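Local coordinates for protein thermotoga maritima TmcAL (Thermotoga maritima, PDB 5Y0T) that belongs to the HIGH nucleotidyl transferase family of the HUP clan and binds adenosine-5'-rp-alpha-thio-triphosphate in a pocket of its nucleotide-binding fold, at residues P12-H17 with S208-I213; V6-N11 with A35-N40; K264-F269 with L279-H284; F260-N265 with V285-T290. One frame throughout, in Å; residues are numbered along the deposited sequence.

Contact 1 (P12-H17 with S208-I213). With TAT (adenosine-5'-rp-alpha-thio-triphosphate), chain E.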
# COMPACT_ATOMS: atom_id res chain seq x y z
N PRO A 12 17.86 -8.04 -18.70
CA PRO A 12 19.26 -8.06 -18.26
C PRO A 12 20.27 -7.58 -19.33
O PRO A 12 19.88 -7.31 -20.48
CB PRO A 12 19.49 -9.55 -17.98
CG PRO A 12 18.73 -10.19 -19.14
CD PRO A 12 17.46 -9.33 -19.30
N PHE A 13 21.56 -7.53 -18.97
CA PHE A 13 22.59 -7.15 -19.95
C PHE A 13 22.74 -8.32 -20.88
O PHE A 13 23.14 -9.40 -20.44
CB PHE A 13 23.93 -6.84 -19.26
CG PHE A 13 24.96 -6.22 -20.17
CD1 PHE A 13 25.54 -6.97 -21.20
CD2 PHE A 13 25.36 -4.91 -20.00
CE1 PHE A 13 26.50 -6.41 -22.04
CE2 PHE A 13 26.32 -4.34 -20.84
CZ PHE A 13 26.87 -5.08 -21.86
N HIS A 14 22.47 -8.11 -22.17
CA HIS A 14 22.50 -9.24 -23.09
C HIS A 14 23.47 -8.99 -24.24
O HIS A 14 24.23 -8.03 -24.23
CB HIS A 14 21.09 -9.57 -23.63
CG HIS A 14 20.36 -8.41 -24.24
ND1 HIS A 14 20.94 -7.56 -25.16
CD2 HIS A 14 19.08 -7.98 -24.08
CE1 HIS A 14 20.04 -6.65 -25.53
NE2 HIS A 14 18.91 -6.89 -24.90
N ASN A 15 23.48 -9.90 -25.20
CA ASN A 15 24.43 -9.79 -26.31
C ASN A 15 24.23 -8.53 -27.15
O ASN A 15 25.19 -7.95 -27.65
CB ASN A 15 24.34 -11.04 -27.18
CG ASN A 15 24.87 -12.27 -26.47
OD1 ASN A 15 25.64 -12.15 -25.51
ND2 ASN A 15 24.48 -13.45 -26.94
N GLY A 16 22.98 -8.11 -27.30
CA GLY A 16 22.68 -6.88 -28.02
C GLY A 16 23.30 -5.69 -27.32
O GLY A 16 23.81 -4.76 -27.95
N HIS A 17 23.24 -5.71 -26.00
CA HIS A 17 23.83 -4.63 -25.22
C HIS A 17 25.35 -4.62 -25.36
O HIS A 17 25.96 -3.55 -25.41
CB HIS A 17 23.46 -4.78 -23.76
CG HIS A 17 22.00 -4.57 -23.49
ND1 HIS A 17 21.28 -5.38 -22.63
CD2 HIS A 17 21.13 -3.66 -23.97
CE1 HIS A 17 20.03 -4.96 -22.59
NE2 HIS A 17 19.91 -3.92 -23.39
N SER A 208 18.37 -11.77 -28.69
CA SER A 208 16.99 -11.81 -28.29
C SER A 208 16.80 -10.55 -27.49
O SER A 208 17.76 -10.06 -26.89
CB SER A 208 16.67 -13.07 -27.47
OG SER A 208 16.71 -14.23 -28.30
N SER A 209 15.59 -10.00 -27.54
CA SER A 209 15.26 -8.81 -26.78
C SER A 209 15.31 -9.10 -25.28
O SER A 209 15.11 -10.24 -24.85
CB SER A 209 13.87 -8.31 -27.16
OG SER A 209 12.88 -9.18 -26.63
N ALA A 210 15.55 -8.06 -24.49
CA ALA A 210 15.53 -8.18 -23.04
C ALA A 210 14.21 -8.79 -22.55
O ALA A 210 14.20 -9.59 -21.62
CB ALA A 210 15.77 -6.79 -22.39
N THR A 211 13.10 -8.45 -23.21
CA THR A 211 11.80 -8.97 -22.77
C THR A 211 11.67 -10.46 -23.11
O THR A 211 11.19 -11.25 -22.31
CB THR A 211 10.62 -8.18 -23.40
OG1 THR A 211 10.67 -6.81 -22.95
CG2 THR A 211 9.29 -8.78 -22.99
N ALA A 212 12.14 -10.86 -24.29
CA ALA A 212 12.13 -12.28 -24.62
C ALA A 212 12.98 -13.07 -23.61
O ALA A 212 12.59 -14.15 -23.17
CB ALA A 212 12.64 -12.51 -26.05
N ILE A 213 14.12 -12.52 -23.22
CA ILE A 213 15.03 -13.23 -22.33
C ILE A 213 14.42 -13.38 -20.94
O ILE A 213 14.55 -14.43 -20.30
CB ILE A 213 16.39 -12.53 -22.25
CG1 ILE A 213 17.07 -12.59 -23.62
CG2 ILE A 213 17.30 -13.18 -21.19
CD1 ILE A 213 18.24 -11.63 -23.73
N1 TAT E . 21.73 -4.05 -31.32
C2 TAT E . 22.31 -2.85 -31.14
N3 TAT E . 22.10 -2.08 -30.06
C4 TAT E . 21.27 -2.49 -29.07
C5 TAT E . 20.62 -3.80 -29.17
C6 TAT E . 20.90 -4.59 -30.40
N6 TAT E . 20.34 -5.81 -30.58
N7 TAT E . 19.88 -3.96 -28.06
C8 TAT E . 20.05 -2.85 -27.29
N9 TAT E . 20.88 -1.98 -27.90
PA TAT E . 18.70 -0.70 -23.06
PB TAT E . 16.67 -1.77 -24.89
PG TAT E . 15.61 -4.34 -25.66
C1' TAT E . 21.28 -0.66 -27.38
O1A TAT E . 16.35 -5.66 -25.84
O1B TAT E . 15.27 -1.39 -24.49
S1G TAT E . 17.98 1.11 -22.96
C2' TAT E . 20.05 0.21 -27.14
O2' TAT E . 19.55 0.78 -28.36
O2A TAT E . 19.28 -1.30 -21.79
O2B TAT E . 17.30 -1.09 -26.07
O2G TAT E . 14.54 -4.42 -24.58
C3' TAT E . 20.57 1.24 -26.16
O3' TAT E . 21.23 2.32 -26.85
O3A TAT E . 17.61 -1.77 -23.58
O3B TAT E . 16.76 -3.38 -25.08
O3G TAT E . 15.14 -3.66 -26.92
C4' TAT E . 21.60 0.44 -25.36
O4' TAT E . 21.90 -0.75 -26.10
C5' TAT E . 21.06 0.04 -23.99
O5' TAT E . 19.85 -0.70 -24.18
O HOH W 1 20.58 -10.37 -27.09
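The ring of H14 is wedged between the S208 carbonyl, just ahead of helix 210-218, and the ring of H17, and this is where the packing is tight. Its chi1 of 53° puts CG between backbone N and carbonyl carbon and sends the ring toward A210 and the ligand. H14 CB meets I213 CD1 at 3.5 Å. The S208 oxygen lies over one ring face, toward the rim; over the centre of the other sits H17 ND1, held in turn by a bond from H14 N at 3.0 Å. The edge of the H14 ring carries the chemistry. H14 NE2 donates to TAT O1A at 3.0 Å, and A210 N reaches the same oxygen at 2.9 Å, nearly straight at 170°. Two N-H groups thus grip one phosphate oxygen, the backbone one from the first turn of a helix whose N-terminal dipole probably favours the negative charge. H17 NE2 donates to TAT O3A at 3.2 Å, so the two histidines of this HNGH sequence, the HIGH motif of the family, both point an NE2-H at the triphosphate. The S208-S209 side is looser and partly exposed: a water donates to S208 O and accepts only weakly from G16 N, while S209 OG caps A212 N. P12 CG rests on I213 CG2 at 3.9 Å, and P12 also touches R214 and M217, seating the loop between strand 3-8 and helix 15-28 against helix 210-218.

Contact 2 (V6-N11 with A35-N40). With TAT (adenosine-5'-rp-alpha-thio-triphosphate), chain E.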
# COMPACT_ATOMS: atom_id res chain seq x y z
N VAL A 6 26.40 6.63 -22.18
CA VAL A 6 25.36 5.76 -22.72
C VAL A 6 24.20 5.70 -21.72
O VAL A 6 24.40 5.75 -20.49
CB VAL A 6 25.87 4.33 -23.05
CG1 VAL A 6 26.96 4.38 -24.16
CG2 VAL A 6 26.41 3.60 -21.81
N VAL A 7 22.99 5.64 -22.27
CA VAL A 7 21.75 5.57 -21.49
C VAL A 7 21.25 4.15 -21.56
O VAL A 7 21.04 3.63 -22.65
CB VAL A 7 20.68 6.53 -22.04
CG1 VAL A 7 19.37 6.42 -21.21
CG2 VAL A 7 21.21 7.97 -22.07
N VAL A 8 21.09 3.48 -20.41
CA VAL A 8 20.88 2.04 -20.43
C VAL A 8 19.95 1.58 -19.32
O VAL A 8 19.71 2.28 -18.35
CB VAL A 8 22.23 1.26 -20.28
CG1 VAL A 8 23.21 1.63 -21.39
CG2 VAL A 8 22.85 1.53 -18.91
N GLU A 9 19.44 0.36 -19.48
CA GLU A 9 18.60 -0.29 -18.48
C GLU A 9 19.22 -1.63 -18.14
O GLU A 9 19.26 -2.01 -16.97
CB GLU A 9 17.16 -0.40 -18.97
CG GLU A 9 16.53 0.98 -19.08
CD GLU A 9 15.02 0.96 -18.94
OE1 GLU A 9 14.38 0.28 -19.76
OE2 GLU A 9 14.50 1.58 -18.00
N TYR A 10 19.61 -2.40 -19.17
CA TYR A 10 20.32 -3.66 -18.97
C TYR A 10 19.48 -4.63 -18.14
O TYR A 10 19.91 -5.06 -17.07
CB TYR A 10 21.69 -3.42 -18.28
CG TYR A 10 22.75 -2.70 -19.13
CD1 TYR A 10 22.68 -2.70 -20.53
CD2 TYR A 10 23.82 -2.05 -18.53
CE1 TYR A 10 23.65 -2.05 -21.31
CE2 TYR A 10 24.80 -1.41 -19.29
CZ TYR A 10 24.72 -1.41 -20.67
OH TYR A 10 25.70 -0.79 -21.42
N ASN A 11 18.31 -5.00 -18.66
CA ASN A 11 17.32 -5.77 -17.90
C ASN A 11 16.93 -7.07 -18.58
O ASN A 11 15.77 -7.22 -18.99
CB ASN A 11 16.06 -4.93 -17.67
CG ASN A 11 15.06 -5.60 -16.72
OD1 ASN A 11 15.42 -6.48 -15.95
ND2 ASN A 11 13.80 -5.19 -16.78
N ALA A 35 27.99 5.21 -17.90
CA ALA A 35 26.60 4.81 -18.17
C ALA A 35 25.67 5.42 -17.14
O ALA A 35 26.02 5.48 -15.97
CB ALA A 35 26.46 3.29 -18.15
N VAL A 36 24.51 5.90 -17.58
CA VAL A 36 23.43 6.26 -16.67
C VAL A 36 22.38 5.19 -16.88
O VAL A 36 21.89 4.98 -17.99
CB VAL A 36 22.87 7.72 -16.90
CG1 VAL A 36 22.27 7.92 -18.32
CG2 VAL A 36 21.85 8.09 -15.81
N MET A 37 22.05 4.50 -15.78
CA MET A 37 21.29 3.27 -15.81
C MET A 37 20.06 3.36 -14.90
O MET A 37 20.16 3.82 -13.77
CB MET A 37 22.17 2.09 -15.36
CG MET A 37 21.55 0.70 -15.52
SD MET A 37 22.56 -0.60 -14.77
CE MET A 37 22.07 -0.38 -13.05
N SER A 38 18.92 2.92 -15.41
CA SER A 38 17.75 2.75 -14.56
C SER A 38 18.08 1.83 -13.40
O SER A 38 18.83 0.86 -13.55
CB SER A 38 16.58 2.18 -15.37
OG SER A 38 16.13 3.12 -16.33
N GLY A 39 17.43 2.09 -12.28
CA GLY A 39 17.63 1.42 -11.01
C GLY A 39 16.91 0.09 -10.99
O GLY A 39 17.25 -0.81 -11.75
N ASN A 40 16.10 -0.10 -9.95
CA ASN A 40 15.36 -1.34 -9.80
C ASN A 40 14.02 -1.41 -10.55
O ASN A 40 13.38 -2.45 -10.54
CB ASN A 40 15.11 -1.58 -8.31
CG ASN A 40 16.40 -1.93 -7.58
OD1 ASN A 40 17.39 -2.30 -8.19
ND2 ASN A 40 16.38 -1.84 -6.26
N1 TAT E . 21.73 -4.05 -31.32
C2 TAT E . 22.31 -2.85 -31.14
N3 TAT E . 22.10 -2.08 -30.06
C4 TAT E . 21.27 -2.49 -29.07
C5 TAT E . 20.62 -3.80 -29.17
C6 TAT E . 20.90 -4.59 -30.40
N6 TAT E . 20.34 -5.81 -30.58
N7 TAT E . 19.88 -3.96 -28.06
C8 TAT E . 20.05 -2.85 -27.29
N9 TAT E . 20.88 -1.98 -27.90
PA TAT E . 18.70 -0.70 -23.06
PB TAT E . 16.67 -1.77 -24.89
PG TAT E . 15.61 -4.34 -25.66
C1' TAT E . 21.28 -0.66 -27.38
O1A TAT E . 16.35 -5.66 -25.84
O1B TAT E . 15.27 -1.39 -24.49
S1G TAT E . 17.98 1.11 -22.96
C2' TAT E . 20.05 0.21 -27.14
O2' TAT E . 19.55 0.78 -28.36
O2A TAT E . 19.28 -1.30 -21.79
O2B TAT E . 17.30 -1.09 -26.07
O2G TAT E . 14.54 -4.42 -24.58
C3' TAT E . 20.57 1.24 -26.16
O3' TAT E . 21.23 2.32 -26.85
O3A TAT E . 17.61 -1.77 -23.58
O3B TAT E . 16.76 -3.38 -25.08
O3G TAT E . 15.14 -3.66 -26.92
C4' TAT E . 21.60 0.44 -25.36
O4' TAT E . 21.90 -0.75 -26.10
C5' TAT E . 21.06 0.04 -23.99
O5' TAT E . 19.85 -0.70 -24.18
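V8 sets CG1 anti to its carbonyl carbon (chi1 -58°) and CG2 in the crowded position, so that the two methyls part: CG1 lies 3.7 Å from TAT C5', and CG2 packs on M37 CB, also at 3.7 Å. M37 starts with CG anti to the backbone N (chi1 -173°) and stays extended through chi2, which carries SD obliquely to the Y10 ring, 4.2 Å from CD2, a Met-aromatic contact; the bend at chi3 turns only CE. V8 CB sits over the centre of one face of the same ring. The backbones run parallel, 14° apart, with V36 N giving to V6 O, V8 N to V36 O and S38 N to V8 O. These are the two parallel strands of a beta-alpha-beta unit in the nucleotide-binding sheet, with helix 15-28 as the crossover between them. V7 and V36 lie side by side on the face opposite V6, V8, A35 and M37. Past the strand, E9 N and Y10 N both donate to TAT O2A, at 2.8 and 2.9 Å, clamping one alpha-phosphate oxygen. The E9 side chain starts away from strand 32-38 but its end comes back, and S38 OG donates to the anti lone pair of E9 OE2 at 2.8 Å; that buried oxygen also accepts from Q43 N.

Contact 3 (K264-F269 with L279-H284)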
# COMPACT_ATOMS: atom_id res chain seq x y z
N LYS A 264 -7.43 2.95 -2.36
CA LYS A 264 -7.40 4.33 -2.85
C LYS A 264 -8.65 4.70 -3.61
O LYS A 264 -9.23 3.86 -4.31
CB LYS A 264 -6.18 4.55 -3.76
CG LYS A 264 -4.85 4.27 -3.08
CD LYS A 264 -4.66 5.17 -1.88
CE LYS A 264 -3.29 4.95 -1.25
NZ LYS A 264 -2.91 6.10 -0.38
N ASN A 265 -9.08 5.95 -3.48
CA ASN A 265 -10.22 6.44 -4.25
C ASN A 265 -9.75 7.27 -5.44
O ASN A 265 -8.55 7.45 -5.65
CB ASN A 265 -11.19 7.24 -3.37
CG ASN A 265 -10.57 8.52 -2.79
OD1 ASN A 265 -9.47 8.95 -3.16
ND2 ASN A 265 -11.31 9.16 -1.88
N MET A 266 -10.70 7.77 -6.22
CA MET A 266 -10.36 8.47 -7.45
C MET A 266 -9.59 9.75 -7.17
O MET A 266 -8.71 10.13 -7.95
CB MET A 266 -11.62 8.77 -8.27
CG MET A 266 -11.95 7.68 -9.27
SD MET A 266 -13.43 8.06 -10.23
CE MET A 266 -12.88 9.48 -11.17
N ASP A 267 -9.92 10.39 -6.04
CA ASP A 267 -9.22 11.59 -5.59
C ASP A 267 -7.72 11.36 -5.50
O ASP A 267 -6.93 12.24 -5.84
CB ASP A 267 -9.75 12.05 -4.22
CG ASP A 267 -11.16 12.60 -4.29
OD1 ASP A 267 -11.65 12.86 -5.41
OD2 ASP A 267 -11.79 12.77 -3.22
N PHE A 268 -7.33 10.18 -5.03
CA PHE A 268 -5.92 9.85 -4.94
C PHE A 268 -5.29 9.80 -6.33
O PHE A 268 -4.27 10.44 -6.56
CB PHE A 268 -5.73 8.52 -4.19
CG PHE A 268 -4.35 7.97 -4.31
CD1 PHE A 268 -3.37 8.34 -3.40
CD2 PHE A 268 -4.02 7.08 -5.32
CE1 PHE A 268 -2.09 7.83 -3.50
CE2 PHE A 268 -2.74 6.58 -5.42
CZ PHE A 268 -1.78 6.95 -4.52
N PHE A 269 -5.88 9.04 -7.25
CA PHE A 269 -5.26 8.86 -8.57
C PHE A 269 -5.19 10.17 -9.36
O PHE A 269 -4.26 10.38 -10.14
CB PHE A 269 -6.01 7.80 -9.39
CG PHE A 269 -5.96 6.41 -8.78
CD1 PHE A 269 -4.77 5.69 -8.76
CD2 PHE A 269 -7.10 5.84 -8.23
CE1 PHE A 269 -4.71 4.43 -8.20
CE2 PHE A 269 -7.05 4.58 -7.66
CZ PHE A 269 -5.87 3.86 -7.64
N LEU A 279 -8.56 7.74 -16.83
CA LEU A 279 -7.79 6.64 -16.26
C LEU A 279 -7.99 6.48 -14.76
O LEU A 279 -7.79 5.38 -14.22
CB LEU A 279 -6.29 6.81 -16.56
CG LEU A 279 -5.91 6.31 -17.95
CD1 LEU A 279 -4.60 6.93 -18.43
CD2 LEU A 279 -5.81 4.79 -17.95
N GLU A 280 -8.36 7.55 -14.07
CA GLU A 280 -8.58 7.47 -12.63
C GLU A 280 -9.72 6.51 -12.37
O GLU A 280 -9.59 5.60 -11.53
CB GLU A 280 -8.88 8.84 -12.02
CG GLU A 280 -7.76 9.86 -12.17
CD GLU A 280 -7.91 10.71 -13.43
OE1 GLU A 280 -8.63 10.29 -14.35
OE2 GLU A 280 -7.32 11.81 -13.49
N LYS A 281 -10.81 6.68 -13.10
CA LYS A 281 -11.99 5.83 -12.94
C LYS A 281 -11.69 4.39 -13.34
O LYS A 281 -12.14 3.46 -12.69
CB LYS A 281 -13.19 6.36 -13.75
CG LYS A 281 -14.47 5.56 -13.56
CD LYS A 281 -15.66 6.23 -14.27
CE LYS A 281 -16.98 5.51 -13.96
NZ LYS A 281 -18.14 6.15 -14.67
N ARG A 282 -10.89 4.22 -14.39
CA ARG A 282 -10.54 2.87 -14.84
C ARG A 282 -9.69 2.15 -13.78
O ARG A 282 -9.91 0.97 -13.50
CB ARG A 282 -9.81 2.93 -16.19
CG ARG A 282 -10.71 3.47 -17.33
CD ARG A 282 -10.00 3.47 -18.67
NE ARG A 282 -9.89 2.12 -19.21
CZ ARG A 282 -10.80 1.56 -20.00
NH1 ARG A 282 -11.88 2.25 -20.36
NH2 ARG A 282 -10.62 0.32 -20.44
N PHE A 283 -8.72 2.85 -13.20
CA PHE A 283 -7.93 2.25 -12.12
C PHE A 283 -8.84 1.88 -10.95
O PHE A 283 -8.76 0.79 -10.40
CB PHE A 283 -6.82 3.19 -11.63
CG PHE A 283 -5.45 2.87 -12.19
CD1 PHE A 283 -5.22 2.91 -13.56
CD2 PHE A 283 -4.39 2.54 -11.35
CE1 PHE A 283 -3.97 2.63 -14.09
CE2 PHE A 283 -3.12 2.27 -11.87
CZ PHE A 283 -2.91 2.30 -13.23
N HIS A 284 -9.74 2.80 -10.59
CA HIS A 284 -10.60 2.61 -9.43
C HIS A 284 -11.54 1.42 -9.60
O HIS A 284 -11.66 0.57 -8.70
CB HIS A 284 -11.41 3.88 -9.16
CG HIS A 284 -12.19 3.84 -7.88
ND1 HIS A 284 -13.51 3.47 -7.83
CD2 HIS A 284 -11.82 4.12 -6.61
CE1 HIS A 284 -13.94 3.53 -6.58
NE2 HIS A 284 -12.93 3.93 -5.82
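F269 stands with its ring against helix 279-289, and the two faces of that ring have different partners. F283 CB sits almost squarely over the centre of one face, 4.0 Å from the centroid and only 5° off the normal, a CH-pi contact. Beyond CB the F283 ring turns its edge toward that same face in an offset edge-to-face pair, the planes at 60° and F283 CD2 3.7 Å from F269 CE1. On the opposite face, toward the rim, lies CD2 of the neighbouring F268. Nearer the F269 backbone, CB meets E280 CG at 3.9 Å; E280 bends at chi2, and it is its methylene groups that do the packing. This is the meeting of the short helix 266-270 with helix 279-289, two consecutive helices in an all-helical part of the chain, and F275, from the loop joining them, adds its ring to both F269 and F283. N265 is the N-cap of the first helix: its OD1 accepts from F268 N in the carbonyl plane at 3.1 Å. On the outer side, M266 and K281 run alongside each other pointing the same way, with M266 SD 3.9 Å from K281 CB. M266 crosses H284 at about a right angle, CG against H284 CB at 3.8 Å. H284 CG is anti to its backbone N (chi1 -172°), which carries the imidazole toward the residues leading into the first helix. There its CD2 edge comes up to K264 O, 3.5 Å away and near the ring plane.

Contact 4 (F260-N265 with V285-T290)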
# COMPACT_ATOMS: atom_id res chain seq x y z
N PHE A 260 -3.22 -2.62 -3.12
CA PHE A 260 -2.95 -1.22 -2.81
C PHE A 260 -3.99 -0.31 -3.51
O PHE A 260 -4.52 0.62 -2.90
CB PHE A 260 -1.50 -0.89 -3.22
CG PHE A 260 -1.09 0.53 -2.97
CD1 PHE A 260 -1.35 1.52 -3.92
CD2 PHE A 260 -0.42 0.89 -1.80
CE1 PHE A 260 -0.97 2.84 -3.69
CE2 PHE A 260 -0.04 2.21 -1.57
CZ PHE A 260 -0.32 3.19 -2.53
N PHE A 261 -4.33 -0.60 -4.77
CA PHE A 261 -5.30 0.23 -5.48
C PHE A 261 -6.70 0.15 -4.87
O PHE A 261 -7.48 1.09 -5.00
CB PHE A 261 -5.37 -0.13 -6.98
CG PHE A 261 -4.04 -0.02 -7.67
CD1 PHE A 261 -3.07 0.84 -7.19
CD2 PHE A 261 -3.75 -0.81 -8.77
CE1 PHE A 261 -1.83 0.93 -7.80
CE2 PHE A 261 -2.51 -0.73 -9.38
CZ PHE A 261 -1.55 0.14 -8.90
N ARG A 262 -7.01 -0.95 -4.19
CA ARG A 262 -8.31 -1.05 -3.51
C ARG A 262 -8.38 -0.21 -2.25
O ARG A 262 -9.44 -0.08 -1.63
CB ARG A 262 -8.62 -2.51 -3.15
CG ARG A 262 -8.85 -3.41 -4.34
CD ARG A 262 -9.33 -4.78 -3.90
NE ARG A 262 -9.70 -5.59 -5.05
CZ ARG A 262 -10.29 -6.78 -4.99
NH1 ARG A 262 -10.60 -7.30 -3.81
NH2 ARG A 262 -10.60 -7.43 -6.11
N LEU A 263 -7.25 0.36 -1.86
CA LEU A 263 -7.19 1.21 -0.68
C LEU A 263 -7.42 2.67 -1.06
O LEU A 263 -7.59 3.53 -0.19
CB LEU A 263 -5.82 1.04 0.01
CG LEU A 263 -5.51 -0.37 0.54
CD1 LEU A 263 -4.08 -0.47 1.13
CD2 LEU A 263 -6.57 -0.80 1.56
N LYS A 264 -7.43 2.95 -2.36
CA LYS A 264 -7.40 4.33 -2.85
C LYS A 264 -8.65 4.70 -3.61
O LYS A 264 -9.23 3.86 -4.31
CB LYS A 264 -6.18 4.55 -3.76
CG LYS A 264 -4.85 4.27 -3.08
CD LYS A 264 -4.66 5.17 -1.88
CE LYS A 264 -3.29 4.95 -1.25
NZ LYS A 264 -2.91 6.10 -0.38
N ASN A 265 -9.08 5.95 -3.48
CA ASN A 265 -10.22 6.44 -4.25
C ASN A 265 -9.75 7.27 -5.44
O ASN A 265 -8.55 7.45 -5.65
CB ASN A 265 -11.19 7.24 -3.37
CG ASN A 265 -10.57 8.52 -2.79
OD1 ASN A 265 -9.47 8.95 -3.16
ND2 ASN A 265 -11.31 9.16 -1.88
N VAL A 285 -12.21 1.37 -10.75
CA VAL A 285 -13.18 0.32 -11.04
C VAL A 285 -12.49 -1.03 -11.26
O VAL A 285 -12.90 -2.03 -10.68
CB VAL A 285 -14.04 0.67 -12.27
CG1 VAL A 285 -15.02 -0.46 -12.59
CG2 VAL A 285 -14.80 1.97 -12.04
N CYS A 286 -11.44 -1.06 -12.08
CA CYS A 286 -10.78 -2.32 -12.39
C CYS A 286 -10.12 -2.96 -11.18
O CYS A 286 -10.05 -4.18 -11.07
CB CYS A 286 -9.74 -2.14 -13.51
SG CYS A 286 -10.52 -1.80 -15.12
N ALA A 287 -9.64 -2.12 -10.26
CA ALA A 287 -9.01 -2.64 -9.04
C ALA A 287 -10.02 -3.43 -8.20
O ALA A 287 -9.68 -4.43 -7.58
CB ALA A 287 -8.42 -1.50 -8.22
N ARG A 288 -11.25 -2.94 -8.18
CA ARG A 288 -12.30 -3.58 -7.39
C ARG A 288 -12.98 -4.75 -8.11
O ARG A 288 -13.52 -5.65 -7.46
CB ARG A 288 -13.33 -2.53 -6.97
CG ARG A 288 -12.79 -1.62 -5.88
CD ARG A 288 -13.38 -0.22 -5.91
NE ARG A 288 -12.81 0.60 -4.84
CZ ARG A 288 -11.59 1.14 -4.86
NH1 ARG A 288 -10.80 0.98 -5.91
NH2 ARG A 288 -11.17 1.86 -3.82
N GLN A 289 -12.97 -4.74 -9.44
CA GLN A 289 -13.65 -5.79 -10.20
C GLN A 289 -12.76 -6.96 -10.65
O GLN A 289 -13.28 -8.00 -11.07
CB GLN A 289 -14.33 -5.16 -11.41
CG GLN A 289 -15.48 -4.24 -11.01
CD GLN A 289 -16.48 -4.92 -10.08
OE1 GLN A 289 -16.88 -6.08 -10.29
NE2 GLN A 289 -16.90 -4.20 -9.04
N THR A 290 -11.44 -6.82 -10.54
CA THR A 290 -10.55 -7.90 -10.94
C THR A 290 -9.83 -8.50 -9.73
O THR A 290 -9.72 -7.87 -8.68
CB THR A 290 -9.48 -7.43 -11.98
OG1 THR A 290 -8.63 -6.43 -11.40
CG2 THR A 290 -10.16 -6.90 -13.24
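From CB, which lies close to none of the atoms of 285-290, R262 sets CG anti to its carbonyl carbon (chi1 -67°) and runs extended to NE, laying its length along the last turn of helix 279-289. CG passes 3.5 Å from A287 O, and CD stays close to the same oxygen. NE then donates to A287 O at 2.8 Å, fairly straight at 162°, from above the carbonyl plane though within the guanidinium plane. At the tip NH2 reaches T290 O, also at 2.8 Å but more bent, and donates to R408 O of the second subunit, the strongest polar partner of this side chain; NH1 bonds N396 O of that subunit. R288 reaches back to the other segment. Its NH2 donates to K264 O at 2.8 Å; NH1, which also bonds H284 O, gives a long, weak bond to F261 O, and R262 CA lies over one face of its guanidinium. The apolar side-chain contact here is F261 CB on A287 CB, 3.6 Å apart. T290 OG1 donates back to C286 O at 2.7 Å, closing the helix end, while C286 itself is tied to C299 by a disulfide. Each arginine therefore grips carbonyl oxygens that the end of a helix or the F261-K264 type I turn presents. Buried carbonyls are satisfied by charged donors without a carboxylate across the contact, and the bonds of R262 run on into the dimer interface.

In the fold
Contacts 1 and 2 form one site. Their centres are 13 Å apart, and H17 CG touches Y10 CD1 at 3.6 Å while A210 CB packs on N11 O at 3.4 Å. Between them they hold neighbouring parts of TAT: contact 2 the alpha-phosphate, contact 1 the bridging oxygen beyond it and the far end of the triphosphate. G102 N, R193 and V194 O add further bonds to the ligand. Contacts 3 and 4 make a second cluster, centres 8 Å apart, sharing K264 and N265 and joined where F283 CE2 meets F261 CE2 at 3.9 Å. The clusters do not touch; contacts 2 and 4 come nearest, about 15 Å between closest atoms.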